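Local atomic coordinates of phosphonate monoester hydrolase (PDB entry 4UPK), a protein that is a hydrolase of the sulfatase family, within the alkaline phosphatase clan. Residues S71-Y76 against G382-A387; L263-P268 against L352-S357; H277-P282 against M361-A366; Y430-L435 against A458-R463. All blocks are in the same frame, centred on the assembly; numbering follows the deposited sequence.

Contact 1. Residues S71-Y76 against G382-A387; sequences SFRRHY and GHVVEA
Ser-71 and Phe-72 pair with Val-384 and Val-385 as neighbouring parallel strands of the large mixed sheet in this alkaline phosphatase-clan fold. Ser-71 N donates to His-383 O (2.9 Å), and Ser-71 O accepts from Val-385 N in a nearly straight bond of 2.7 Å and 176°. A water 2.8 Å from Ser-71 OG also lies within hydrogen-bonding distance of His-383 O, linking the side chain to the carbonyl that Ser-71 N already uses.

Phe-72 points to the other face of the sheet, together with Val-385. Their side chains lie side by side, with Phe-72 CD2 3.6 Å from Val-385 CB, and Val-385 CG2 makes an off-centre CH-pi contact with the ring. Phe-418 of helix 416-419 packs on both residues.

Arg-73 N continues the pairing by donating to Val-385 O at 2.8 Å. The side chain is bent at chi2 (-83°, which sets CD), and one face of the guanidinium is met by Val-384 CG1, 3.6 Å above the plane and toward the rim. Trp-50 adds a cation-pi contact to the same group.

At Arg-74 the chain turns a corner, and direct main-chain pairing with 382-387 gives way to a water. That water accepts from Arg-74 N and donates to Ala-387 O, 2.8 Å from each. Arg-74 CD meanwhile rests 3.4 Å from Glu-386 O.

Contact 2. Residues L263-P268 against L352-S357; sequences LPARLP and LGDRHS
Gly-353 meets Pro-264 where two irregular loops of the sulfatase-family fold lie against each other, Pro-264 CB being 3.5 Å from Gly-353 C. Gly-353, at a positive phi of 96°, has no side chain facing Pro-264, which lets the ring come this close. Its carbonyl accepts from a water that also accepts from Arg-266 NH1; Asp-303 forms a salt bridge with the same guanidinium.

Asp-354 follows, its OD1 receiving Ala-265 N at 3.1 Å from well above the carboxylate plane, while OD2 is held in a salt bridge by Arg-45. Arg-355 N returns a bond to Ala-265 O (2.9 Å), and Arg-355 CD packs on that oxygen as well. The guanidinium beyond it touches Leu-267 through NH2 and pairs with Glu-273 of helix 270-275.

At His-356, NE2 donates to Leu-267 O at 2.7 Å, the acceptor lying within 6° of the ring plane. Arg-266 CD sits over one face of the imidazole, 3.5 Å above it.

Edge bond and covered face together fix the rotation of the ring, and the bond requires a proton on NE2. Arg-266, Asp-354 and Arg-355 each meet an opposite charge, so their charges are probably largely offset.

Contact 3. Residues H277-P282 against M361-A366; sequences HPFFGP and MTVYDA
Phe-280 and Tyr-364 set their rings almost parallel, 2° apart, but slid past each other with centroids 4.7 Å apart. Overlap is therefore slight and falls at the ends of the rings, where Phe-280 CZ comes 3.4 Å from Tyr-364 CZ. The phenol oxygen reaches furthest, Tyr-364 OH lying over one face of Phe-280 at 3.3 Å from CE2. Phe-279 CD1 covers the opposite face of the same ring, 3.5 Å above its plane.

Thr-362 comes in at the edges instead. Its OG1, placed anti to the backbone N (chi1 -172°), lies in the plane of Phe-280, 3.5 Å from CE1, and its CA meets the rim of Phe-279 in plane. Val-363 divides its two methyls between the phenylalanines: CG2 touches Phe-280 CZ at 3.6 Å and CG1 faces Phe-279 CZ at 4.0 Å. No hydrogen bond joins the segments, so shape and apolar contact carry the pairing.

His-277 ND1 accepts from Phe-279 N (3.1 Å), a capping bond just before the turn into helix 280-286. Met-479 of strand 479-482 packs on Phe-279, Phe-280 and Val-363, and Trp-446 of helix 445-450 stacks on Phe-279. Val-363 also touches Val-459 and Ile-461, joining the loop before strand 372-375 to strand 458-463.

Contact 4. Residues Y430-L435 against A458-R463; sequences YSFSEL and AVAILR
Ser-431, Ser-433 and Leu-435 form hydrogen-bonded antiparallel pairs with Arg-463, Ile-461 and Val-459, each closed by two main-chain bonds. These six bonds span 2.8 to 3.0 Å, for instance Ile-461 N to Ser-433 O at 2.8 Å, and the strand directions are 162° apart. Between them, Phe-432 with Leu-462 and Glu-434 with Ala-460 are the non-hydrogen-bonded pairs.

Side-chain hydrogen bonds lie on the serine face. Arg-463, extended from CG to NE, lays its guanidinium across the neighbouring strand. NH1 donates to Ser-431 OG (3.1 Å, 165°), and NH1 and NH2 both grip Ser-433 OG end-on, each at 2.9 Å. All three bonds lie within 5° of the guanidinium plane, so they fix how that plane is turned against the strand. Ser-433 OG has a further partner in Ser-77 O, and Arg-463 NE is in a salt bridge with Asp-365.

The face of Phe-432 and Leu-462 carries apolar contacts and the carboxylate of Glu-434, which accepts from Met-96 N. Leu-462 CD1 makes a CH-pi contact over the ring of Tyr-430, 4.0 Å from its centroid, and Phe-432 CE1 approaches Ala-460 CB at 4.1 Å. Helix 499-515 packs on this side through Met-509, and Met-514 of the second subunit touches Ala-460.

Strand 431-436 is an edge strand, within this chain, of a four-stranded antiparallel sheet of the kind found in the C-terminal part of sulfatases.

In the fold
Contacts 2 and 3 both nest within the chain loop that contact 1 closes, and they cross each other in sequence; contact 4 comes afterwards. The centres of contacts 2 and 3 are 12 Å apart, and Arg-355 NH2 touches Tyr-364 OH at 3.3 Å. Contact 3 joins contact 4 through the salt bridge from Arg-463 NE to Asp-365 OD1, 2.9 Å, and through Met-361 SD, 3.8 Å from Leu-435 CD1. Tyr-76, at the end of 71-76, connects the large sheet to this cluster: its CD2 is 3.5 Å from Arg-463 NE, and its ring also touches Asp-365. Contacts 1 and 2 do not touch, their nearest atoms being about 12 Å apart.

Contact 1. Residues S71-Y76 against G382-A387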
loop_
_atom_site.group_PDB
_atom_site.type_symbol
_atom_site.label_atom_id
_atom_site.label_comp_id
_atom_site.label_asym_id
_atom_site.label_seq_id
_atom_site.Cartn_x
_atom_site.Cartn_y
_atom_site.Cartn_z
ATOM N N SER A 71 18.868 31.672 21.411
ATOM C CA SER A 71 17.479 32.021 21.709
ATOM C C SER A 71 16.857 32.745 20.516
ATOM O O SER A 71 17.472 33.652 19.962
ATOM C CB SER A 71 17.397 32.920 22.941
ATOM O OG SER A 71 17.952 32.275 24.074
ATOM N N PHE A 72 15.629 32.344 20.137
ATOM C CA PHE A 72 14.878 32.890 19.015
ATOM C C PHE A 72 13.718 33.703 19.581
ATOM O O PHE A 72 12.753 33.138 20.117
ATOM C CB PHE A 72 14.423 31.752 18.069
ATOM C CG PHE A 72 15.571 31.018 17.398
ATOM C CD1 PHE A 72 16.273 30.019 18.070
ATOM C CD2 PHE A 72 15.953 31.332 16.102
ATOM C CE1 PHE A 72 17.333 29.348 17.454
ATOM C CE2 PHE A 72 17.026 30.666 15.487
ATOM C CZ PHE A 72 17.706 29.675 16.166
ATOM N N ARG A 73 13.840 35.039 19.495
ATOM C CA ARG A 73 12.882 36.003 20.059
ATOM C C ARG A 73 11.603 36.329 19.265
ATOM O O ARG A 73 10.658 36.894 19.851
ATOM C CB ARG A 73 13.598 37.293 20.508
ATOM C CG ARG A 73 14.619 37.040 21.605
ATOM C CD ARG A 73 14.044 36.984 23.026
ATOM N NE ARG A 73 14.970 36.314 23.949
ATOM C CZ ARG A 73 15.991 36.913 24.556
ATOM N NH1 ARG A 73 16.225 38.204 24.362
ATOM N NH2 ARG A 73 16.793 36.223 25.347
ATOM N N ARG A 74 11.569 35.997 17.949
ATOM C CA ARG A 74 10.404 36.272 17.102
ATOM C C ARG A 74 9.877 34.955 16.521
ATOM O O ARG A 74 9.637 34.848 15.319
ATOM C CB ARG A 74 10.770 37.302 16.007
ATOM C CG ARG A 74 9.668 38.318 15.748
ATOM C CD ARG A 74 10.165 39.533 14.985
ATOM N NE ARG A 74 9.158 40.602 14.930
ATOM C CZ ARG A 74 8.553 41.025 13.818
ATOM N NH1 ARG A 74 8.851 40.480 12.642
ATOM N NH2 ARG A 74 7.653 42.000 13.874
ATOM N N HIS A 75 9.705 33.947 17.401
ATOM C CA HIS A 75 9.261 32.601 17.055
ATOM C C HIS A 75 7.766 32.417 17.281
ATOM O O HIS A 75 7.260 32.639 18.385
ATOM C CB HIS A 75 10.076 31.546 17.811
ATOM C CG HIS A 75 9.857 30.155 17.316
ATOM N ND1 HIS A 75 10.379 29.729 16.106
ATOM C CD2 HIS A 75 9.157 29.141 17.868
ATOM C CE1 HIS A 75 9.999 28.469 15.973
ATOM N NE2 HIS A 75 9.256 28.073 17.001
ATOM N N TYR A 76 7.057 31.994 16.219
ATOM C CA TYR A 76 5.609 31.853 16.247
ATOM C C TYR A 76 5.128 30.517 15.763
ATOM O O TYR A 76 5.663 29.977 14.803
ATOM C CB TYR A 76 4.955 32.986 15.412
ATOM C CG TYR A 76 5.174 34.365 15.994
ATOM C CD1 TYR A 76 6.352 35.067 15.755
ATOM C CD2 TYR A 76 4.211 34.967 16.799
ATOM C CE1 TYR A 76 6.611 36.289 16.383
ATOM C CE2 TYR A 76 4.442 36.216 17.390
ATOM C CZ TYR A 76 5.645 36.871 17.173
ATOM O OH TYR A 76 5.905 38.107 17.725
ATOM N N GLY A 382 24.762 32.255 24.040
ATOM C CA GLY A 382 24.170 33.543 24.382
ATOM C C GLY A 382 23.691 34.366 23.197
ATOM O O GLY A 382 23.233 35.493 23.396
ATOM N N HIS A 383 23.786 33.813 21.952
ATOM C CA HIS A 383 23.319 34.478 20.731
ATOM C C HIS A 383 21.774 34.566 20.724
ATOM O O HIS A 383 21.071 33.592 21.039
ATOM C CB HIS A 383 23.877 33.821 19.451
ATOM C CG HIS A 383 23.460 34.502 18.174
ATOM N ND1 HIS A 383 23.962 35.736 17.819
ATOM C CD2 HIS A 383 22.608 34.087 17.205
ATOM C CE1 HIS A 383 23.378 36.047 16.669
ATOM N NE2 HIS A 383 22.565 35.080 16.255
ATOM N N VAL A 384 21.274 35.767 20.412
ATOM C CA VAL A 384 19.853 36.085 20.396
ATOM C C VAL A 384 19.436 36.414 18.956
ATOM O O VAL A 384 20.002 37.319 18.336
ATOM C CB VAL A 384 19.529 37.235 21.411
ATOM C CG1 VAL A 384 18.094 37.749 21.260
ATOM C CG2 VAL A 384 19.788 36.787 22.850
ATOM N N VAL A 385 18.445 35.678 18.445
ATOM C CA VAL A 385 17.892 35.845 17.099
ATOM C C VAL A 385 16.609 36.696 17.150
ATOM O O VAL A 385 15.700 36.405 17.931
ATOM C CB VAL A 385 17.696 34.473 16.381
ATOM C CG1 VAL A 385 17.004 34.620 15.031
ATOM C CG2 VAL A 385 19.027 33.738 16.212
ATOM N N GLU A 386 16.549 37.734 16.298
ATOM C CA GLU A 386 15.427 38.671 16.184
ATOM C C GLU A 386 14.603 38.481 14.899
ATOM O O GLU A 386 13.497 39.020 14.796
ATOM C CB GLU A 386 15.930 40.129 16.288
ATOM C CG GLU A 386 16.675 40.468 17.576
ATOM C CD GLU A 386 15.935 40.446 18.910
ATOM O OE1 GLU A 386 14.685 40.373 18.914
ATOM O OE2 GLU A 386 16.615 40.539 19.958
ATOM N N ALA A 387 15.145 37.727 13.917
ATOM C CA ALA A 387 14.469 37.438 12.645
ATOM C C ALA A 387 13.193 36.611 12.874
ATOM O O ALA A 387 13.179 35.814 13.809
ATOM C CB ALA A 387 15.409 36.677 11.721
HETATM O O HOH W 1 20.623 33.017 24.071
HETATM O O HOH W 2 12.957 34.385 16.193
#

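Contact 2. Residues L263-P268 against L352-S357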
loop_
_atom_site.group_PDB
_atom_site.type_symbol
_atom_site.label_atom_id
_atom_site.label_comp_id
_atom_site.label_asym_id
_atom_site.label_seq_id
_atom_site.Cartn_x
_atom_site.Cartn_y
_atom_site.Cartn_z
ATOM N N LEU A 263 -1.659 42.637 36.267
ATOM C CA LEU A 263 -2.963 42.253 35.730
ATOM C C LEU A 263 -2.788 41.927 34.240
ATOM O O LEU A 263 -1.802 42.379 33.643
ATOM C CB LEU A 263 -3.998 43.395 35.922
ATOM C CG LEU A 263 -4.608 43.534 37.341
ATOM C CD1 LEU A 263 -5.337 44.868 37.480
ATOM C CD2 LEU A 263 -5.563 42.381 37.674
ATOM N N PRO A 264 -3.697 41.157 33.592
ATOM C CA PRO A 264 -3.531 40.914 32.145
ATOM C C PRO A 264 -3.636 42.202 31.325
ATOM O O PRO A 264 -4.236 43.183 31.778
ATOM C CB PRO A 264 -4.710 39.999 31.803
ATOM C CG PRO A 264 -5.186 39.452 33.101
ATOM C CD PRO A 264 -4.923 40.504 34.106
ATOM N N ALA A 265 -3.047 42.193 30.108
ATOM C CA ALA A 265 -3.143 43.296 29.149
ATOM C C ALA A 265 -4.513 43.130 28.485
ATOM O O ALA A 265 -4.790 42.092 27.886
ATOM C CB ALA A 265 -2.025 43.204 28.114
ATOM N N ARG A 266 -5.402 44.113 28.672
ATOM C CA ARG A 266 -6.782 44.030 28.171
ATOM C C ARG A 266 -7.439 45.392 28.110
ATOM O O ARG A 266 -6.995 46.321 28.790
ATOM C CB ARG A 266 -7.629 43.098 29.084
ATOM C CG ARG A 266 -7.633 43.578 30.544
ATOM C CD ARG A 266 -8.319 42.676 31.528
ATOM N NE ARG A 266 -8.218 43.271 32.855
ATOM C CZ ARG A 266 -8.600 42.691 33.987
ATOM N NH1 ARG A 266 -9.150 41.486 33.973
ATOM N NH2 ARG A 266 -8.453 43.319 35.137
ATOM N N LEU A 267 -8.547 45.481 27.340
ATOM C CA LEU A 267 -9.371 46.684 27.265
ATOM C C LEU A 267 -10.306 46.709 28.531
ATOM O O LEU A 267 -10.446 45.666 29.188
ATOM C CB LEU A 267 -10.122 46.780 25.915
ATOM C CG LEU A 267 -9.258 47.017 24.642
ATOM C CD1 LEU A 267 -10.130 47.230 23.401
ATOM C CD2 LEU A 267 -8.320 48.214 24.779
ATOM N N PRO A 268 -10.853 47.849 28.994
ATOM C CA PRO A 268 -11.608 47.801 30.258
ATOM C C PRO A 268 -12.702 46.721 30.398
ATOM O O PRO A 268 -12.798 46.068 31.425
ATOM C CB PRO A 268 -12.122 49.236 30.435
ATOM C CG PRO A 268 -11.179 50.083 29.626
ATOM C CD PRO A 268 -10.780 49.226 28.458
ATOM N N LEU A 352 -4.118 33.718 28.840
ATOM C CA LEU A 352 -3.974 33.886 30.286
ATOM C C LEU A 352 -4.727 35.117 30.855
ATOM O O LEU A 352 -4.249 35.800 31.768
ATOM C CB LEU A 352 -2.477 33.882 30.646
ATOM C CG LEU A 352 -2.096 33.287 31.980
ATOM C CD1 LEU A 352 -2.244 31.778 31.966
ATOM C CD2 LEU A 352 -0.682 33.701 32.364
ATOM N N GLY A 353 -5.915 35.373 30.305
ATOM C CA GLY A 353 -6.742 36.488 30.748
ATOM C C GLY A 353 -6.569 37.721 29.892
ATOM O O GLY A 353 -7.388 38.639 29.970
ATOM N N ASP A 354 -5.476 37.763 29.087
ATOM C CA ASP A 354 -5.197 38.878 28.188
ATOM C C ASP A 354 -6.355 39.015 27.225
ATOM O O ASP A 354 -6.818 38.003 26.688
ATOM C CB ASP A 354 -3.877 38.667 27.400
ATOM C CG ASP A 354 -2.595 38.953 28.165
ATOM O OD1 ASP A 354 -2.676 39.253 29.375
ATOM O OD2 ASP A 354 -1.507 38.864 27.555
ATOM N N ARG A 355 -6.847 40.265 27.033
ATOM C CA ARG A 355 -7.937 40.624 26.106
ATOM C C ARG A 355 -9.263 39.906 26.430
ATOM O O ARG A 355 -10.021 39.555 25.519
ATOM C CB ARG A 355 -7.509 40.403 24.625
ATOM C CG ARG A 355 -6.096 40.887 24.274
ATOM C CD ARG A 355 -5.873 42.358 24.636
ATOM N NE ARG A 355 -6.828 43.227 23.936
ATOM C CZ ARG A 355 -6.647 43.720 22.716
ATOM N NH1 ARG A 355 -5.526 43.469 22.048
ATOM N NH2 ARG A 355 -7.576 44.482 22.160
ATOM N N HIS A 356 -9.503 39.665 27.727
ATOM C CA HIS A 356 -10.673 38.984 28.324
ATOM C C HIS A 356 -10.877 37.566 27.783
ATOM O O HIS A 356 -12.010 37.099 27.688
ATOM C CB HIS A 356 -11.941 39.862 28.241
ATOM C CG HIS A 356 -11.806 41.161 28.969
ATOM N ND1 HIS A 356 -12.106 41.263 30.309
ATOM C CD2 HIS A 356 -11.385 42.365 28.522
ATOM C CE1 HIS A 356 -11.883 42.529 30.634
ATOM N NE2 HIS A 356 -11.438 43.227 29.590
ATOM N N SER A 357 -9.760 36.891 27.434
ATOM C CA SER A 357 -9.776 35.561 26.860
ATOM C C SER A 357 -8.734 34.613 27.455
ATOM O O SER A 357 -7.756 35.064 28.056
ATOM C CB SER A 357 -9.687 35.622 25.337
ATOM O OG SER A 357 -8.467 36.208 24.941
HETATM O O HOH W 3 -8.945 39.312 32.053
#

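Contact 3. Residues H277-P282 against M361-A366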
loop_
_atom_site.group_PDB
_atom_site.type_symbol
_atom_site.label_atom_id
_atom_site.label_comp_id
_atom_site.label_asym_id
_atom_site.label_seq_id
_atom_site.Cartn_x
_atom_site.Cartn_y
_atom_site.Cartn_z
ATOM N N HIS A 277 -13.672 43.727 16.814
ATOM C CA HIS A 277 -14.061 42.840 15.713
ATOM C C HIS A 277 -15.052 41.806 16.279
ATOM O O HIS A 277 -14.830 41.303 17.384
ATOM C CB HIS A 277 -12.837 42.169 15.025
ATOM C CG HIS A 277 -13.128 41.475 13.720
ATOM N ND1 HIS A 277 -13.800 40.251 13.679
ATOM C CD2 HIS A 277 -12.773 41.815 12.456
ATOM C CE1 HIS A 277 -13.871 39.921 12.398
ATOM N NE2 HIS A 277 -13.254 40.824 11.625
ATOM N N PRO A 278 -16.137 41.479 15.533
ATOM C CA PRO A 278 -17.127 40.504 16.027
ATOM C C PRO A 278 -16.610 39.105 16.382
ATOM O O PRO A 278 -17.278 38.420 17.155
ATOM C CB PRO A 278 -18.130 40.426 14.878
ATOM C CG PRO A 278 -17.989 41.703 14.167
ATOM C CD PRO A 278 -16.544 42.009 14.218
ATOM N N PHE A 279 -15.464 38.677 15.809
ATOM C CA PHE A 279 -14.775 37.391 16.039
ATOM C C PHE A 279 -14.520 37.134 17.542
ATOM O O PHE A 279 -14.533 35.983 17.981
ATOM C CB PHE A 279 -13.417 37.382 15.275
ATOM C CG PHE A 279 -12.426 36.310 15.700
ATOM C CD1 PHE A 279 -11.526 36.540 16.738
ATOM C CD2 PHE A 279 -12.427 35.057 15.096
ATOM C CE1 PHE A 279 -10.648 35.537 17.160
ATOM C CE2 PHE A 279 -11.548 34.055 15.520
ATOM C CZ PHE A 279 -10.658 34.305 16.538
ATOM N N PHE A 280 -14.232 38.221 18.297
ATOM C CA PHE A 280 -13.904 38.237 19.724
ATOM C C PHE A 280 -15.056 37.985 20.666
ATOM O O PHE A 280 -14.827 37.687 21.845
ATOM C CB PHE A 280 -13.087 39.481 20.096
ATOM C CG PHE A 280 -11.771 39.553 19.364
ATOM C CD1 PHE A 280 -10.799 38.579 19.548
ATOM C CD2 PHE A 280 -11.511 40.587 18.472
ATOM C CE1 PHE A 280 -9.601 38.628 18.840
ATOM C CE2 PHE A 280 -10.294 40.659 17.803
ATOM C CZ PHE A 280 -9.360 39.667 17.969
ATOM N N GLY A 281 -16.279 38.092 20.141
ATOM C CA GLY A 281 -17.508 37.756 20.845
ATOM C C GLY A 281 -17.419 36.282 21.173
ATOM O O GLY A 281 -17.163 35.940 22.334
ATOM N N PRO A 282 -17.484 35.392 20.142
ATOM C CA PRO A 282 -17.314 33.944 20.394
ATOM C C PRO A 282 -15.946 33.560 20.977
ATOM O O PRO A 282 -15.876 32.622 21.757
ATOM C CB PRO A 282 -17.521 33.331 19.006
ATOM C CG PRO A 282 -18.360 34.336 18.258
ATOM C CD PRO A 282 -17.794 35.637 18.714
ATOM N N MET A 361 -7.534 29.803 21.017
ATOM C CA MET A 361 -8.488 29.917 19.893
ATOM C C MET A 361 -8.815 31.405 19.642
ATOM O O MET A 361 -9.922 31.881 19.902
ATOM C CB MET A 361 -9.763 29.067 20.094
ATOM C CG MET A 361 -9.544 27.570 19.853
ATOM S SD MET A 361 -9.106 27.049 18.162
ATOM C CE MET A 361 -10.652 27.405 17.304
ATOM N N THR A 362 -7.788 32.138 19.181
ATOM C CA THR A 362 -7.811 33.573 18.896
ATOM C C THR A 362 -6.733 33.921 17.857
ATOM O O THR A 362 -6.059 33.024 17.343
ATOM C CB THR A 362 -7.745 34.404 20.204
ATOM O OG1 THR A 362 -7.967 35.769 19.887
ATOM C CG2 THR A 362 -6.425 34.249 20.943
ATOM N N VAL A 363 -6.565 35.232 17.576
ATOM C CA VAL A 363 -5.641 35.771 16.567
ATOM C C VAL A 363 -4.518 36.636 17.165
ATOM O O VAL A 363 -3.647 37.081 16.415
ATOM C CB VAL A 363 -6.402 36.499 15.420
ATOM C CG1 VAL A 363 -7.357 35.548 14.704
ATOM C CG2 VAL A 363 -7.147 37.737 15.934
ATOM N N TYR A 364 -4.547 36.893 18.495
ATOM C CA TYR A 364 -3.505 37.694 19.141
ATOM C C TYR A 364 -2.221 36.900 19.334
ATOM O O TYR A 364 -2.272 35.678 19.537
ATOM C CB TYR A 364 -3.986 38.348 20.462
ATOM C CG TYR A 364 -5.086 39.368 20.275
ATOM C CD1 TYR A 364 -4.941 40.426 19.371
ATOM C CD2 TYR A 364 -6.272 39.286 21.005
ATOM C CE1 TYR A 364 -5.948 41.374 19.200
ATOM C CE2 TYR A 364 -7.276 40.244 20.859
ATOM C CZ TYR A 364 -7.108 41.287 19.955
ATOM O OH TYR A 364 -8.107 42.217 19.782
ATOM N N ASP A 365 -1.075 37.609 19.259
ATOM C CA ASP A 365 0.281 37.068 19.350
ATOM C C ASP A 365 0.559 36.152 20.535
ATOM O O ASP A 365 1.245 35.145 20.354
ATOM C CB ASP A 365 1.345 38.183 19.231
ATOM C CG ASP A 365 1.462 38.808 17.841
ATOM O OD1 ASP A 365 0.896 38.234 16.867
ATOM O OD2 ASP A 365 2.143 39.840 17.714
ATOM N N ALA A 366 0.010 36.473 21.735
ATOM C CA ALA A 366 0.200 35.672 22.952
ATOM C C ALA A 366 -0.208 34.190 22.772
ATOM O O ALA A 366 0.370 33.321 23.415
ATOM C CB ALA A 366 -0.521 36.313 24.139
#

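Contact 4. Residues Y430-L435 against A458-R463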
loop_
_atom_site.group_PDB
_atom_site.type_symbol
_atom_site.label_atom_id
_atom_site.label_comp_id
_atom_site.label_asym_id
_atom_site.label_seq_id
_atom_site.Cartn_x
_atom_site.Cartn_y
_atom_site.Cartn_z
ATOM N N TYR A 430 8.365 38.300 7.409
ATOM C CA TYR A 430 7.071 38.241 8.070
ATOM C C TYR A 430 6.844 36.799 8.521
ATOM O O TYR A 430 7.457 35.888 7.976
ATOM C CB TYR A 430 5.936 38.680 7.100
ATOM C CG TYR A 430 5.766 37.780 5.902
ATOM C CD1 TYR A 430 4.993 36.622 5.978
ATOM C CD2 TYR A 430 6.408 38.057 4.703
ATOM C CE1 TYR A 430 4.867 35.763 4.886
ATOM C CE2 TYR A 430 6.286 37.212 3.603
ATOM C CZ TYR A 430 5.510 36.066 3.696
ATOM O OH TYR A 430 5.419 35.226 2.606
ATOM N N SER A 431 5.938 36.587 9.477
ATOM C CA SER A 431 5.560 35.241 9.908
ATOM C C SER A 431 4.087 35.009 9.548
ATOM O O SER A 431 3.317 35.952 9.328
ATOM C CB SER A 431 5.854 35.014 11.394
ATOM O OG SER A 431 5.026 35.819 12.216
ATOM N N PHE A 432 3.715 33.752 9.423
ATOM C CA PHE A 432 2.383 33.377 8.995
ATOM C C PHE A 432 1.755 32.293 9.912
ATOM O O PHE A 432 2.374 31.250 10.167
ATOM C CB PHE A 432 2.476 32.897 7.523
ATOM C CG PHE A 432 1.182 32.461 6.896
ATOM C CD1 PHE A 432 0.343 33.386 6.282
ATOM C CD2 PHE A 432 0.822 31.120 6.874
ATOM C CE1 PHE A 432 -0.832 32.980 5.668
ATOM C CE2 PHE A 432 -0.346 30.714 6.257
ATOM C CZ PHE A 432 -1.177 31.646 5.676
ATOM N N SER A 433 0.518 32.528 10.350
ATOM C CA SER A 433 -0.237 31.583 11.179
ATOM C C SER A 433 -1.636 31.355 10.622
ATOM O O SER A 433 -2.166 32.207 9.933
ATOM C CB SER A 433 -0.319 32.051 12.636
ATOM O OG SER A 433 0.979 32.230 13.169
ATOM N N GLU A 434 -2.222 30.205 10.920
ATOM C CA GLU A 434 -3.559 29.826 10.485
ATOM C C GLU A 434 -4.392 29.275 11.650
ATOM O O GLU A 434 -3.854 28.728 12.619
ATOM C CB GLU A 434 -3.497 28.765 9.372
ATOM C CG GLU A 434 -2.960 29.258 8.047
ATOM C CD GLU A 434 -2.937 28.173 6.992
ATOM O OE1 GLU A 434 -3.994 27.920 6.372
ATOM O OE2 GLU A 434 -1.908 27.472 6.895
ATOM N N LEU A 435 -5.715 29.388 11.526
ATOM C CA LEU A 435 -6.654 28.859 12.516
ATOM C C LEU A 435 -7.883 28.407 11.767
ATOM O O LEU A 435 -8.104 28.837 10.640
ATOM C CB LEU A 435 -7.002 29.955 13.567
ATOM C CG LEU A 435 -7.710 29.521 14.863
ATOM C CD1 LEU A 435 -6.742 28.855 15.836
ATOM C CD2 LEU A 435 -8.352 30.726 15.554
ATOM N N ALA A 458 -11.461 28.773 7.884
ATOM C CA ALA A 458 -10.072 29.238 7.906
ATOM C C ALA A 458 -9.839 30.718 8.169
ATOM O O ALA A 458 -10.514 31.595 7.627
ATOM C CB ALA A 458 -9.332 28.792 6.663
ATOM N N VAL A 459 -8.862 30.975 9.038
ATOM C CA VAL A 459 -8.384 32.294 9.430
ATOM C C VAL A 459 -6.875 32.272 9.124
ATOM O O VAL A 459 -6.231 31.221 9.262
ATOM C CB VAL A 459 -8.646 32.609 10.928
ATOM C CG1 VAL A 459 -8.439 34.089 11.202
ATOM C CG2 VAL A 459 -10.050 32.190 11.363
ATOM N N ALA A 460 -6.335 33.406 8.658
ATOM C CA ALA A 460 -4.920 33.560 8.366
ATOM C C ALA A 460 -4.401 34.856 8.985
ATOM O O ALA A 460 -5.137 35.851 9.034
ATOM C CB ALA A 460 -4.681 33.540 6.874
ATOM N N ILE A 461 -3.164 34.799 9.544
ATOM C CA ILE A 461 -2.473 35.921 10.211
ATOM C C ILE A 461 -1.105 36.162 9.533
ATOM O O ILE A 461 -0.348 35.214 9.340
ATOM C CB ILE A 461 -2.308 35.668 11.749
ATOM C CG1 ILE A 461 -3.662 35.318 12.455
ATOM C CG2 ILE A 461 -1.580 36.835 12.453
ATOM C CD1 ILE A 461 -3.572 34.323 13.570
ATOM N N LEU A 462 -0.792 37.420 9.181
ATOM C CA LEU A 462 0.505 37.794 8.617
ATOM C C LEU A 462 1.142 38.862 9.515
ATOM O O LEU A 462 0.576 39.934 9.673
ATOM C CB LEU A 462 0.411 38.263 7.136
ATOM C CG LEU A 462 1.759 38.461 6.423
ATOM C CD1 LEU A 462 1.727 37.890 5.028
ATOM C CD2 LEU A 462 2.169 39.935 6.387
ATOM N N ARG A 463 2.300 38.560 10.104
ATOM C CA ARG A 463 3.007 39.473 11.002
ATOM C C ARG A 463 4.154 40.113 10.277
ATOM O O ARG A 463 5.179 39.484 10.047
ATOM C CB ARG A 463 3.488 38.784 12.287
ATOM C CG ARG A 463 2.359 38.179 13.109
ATOM C CD ARG A 463 2.878 37.358 14.248
ATOM N NE ARG A 463 1.828 36.488 14.772
ATOM C CZ ARG A 463 1.617 35.240 14.368
ATOM N NH1 ARG A 463 2.412 34.684 13.460
ATOM N NH2 ARG A 463 0.615 34.534 14.879
#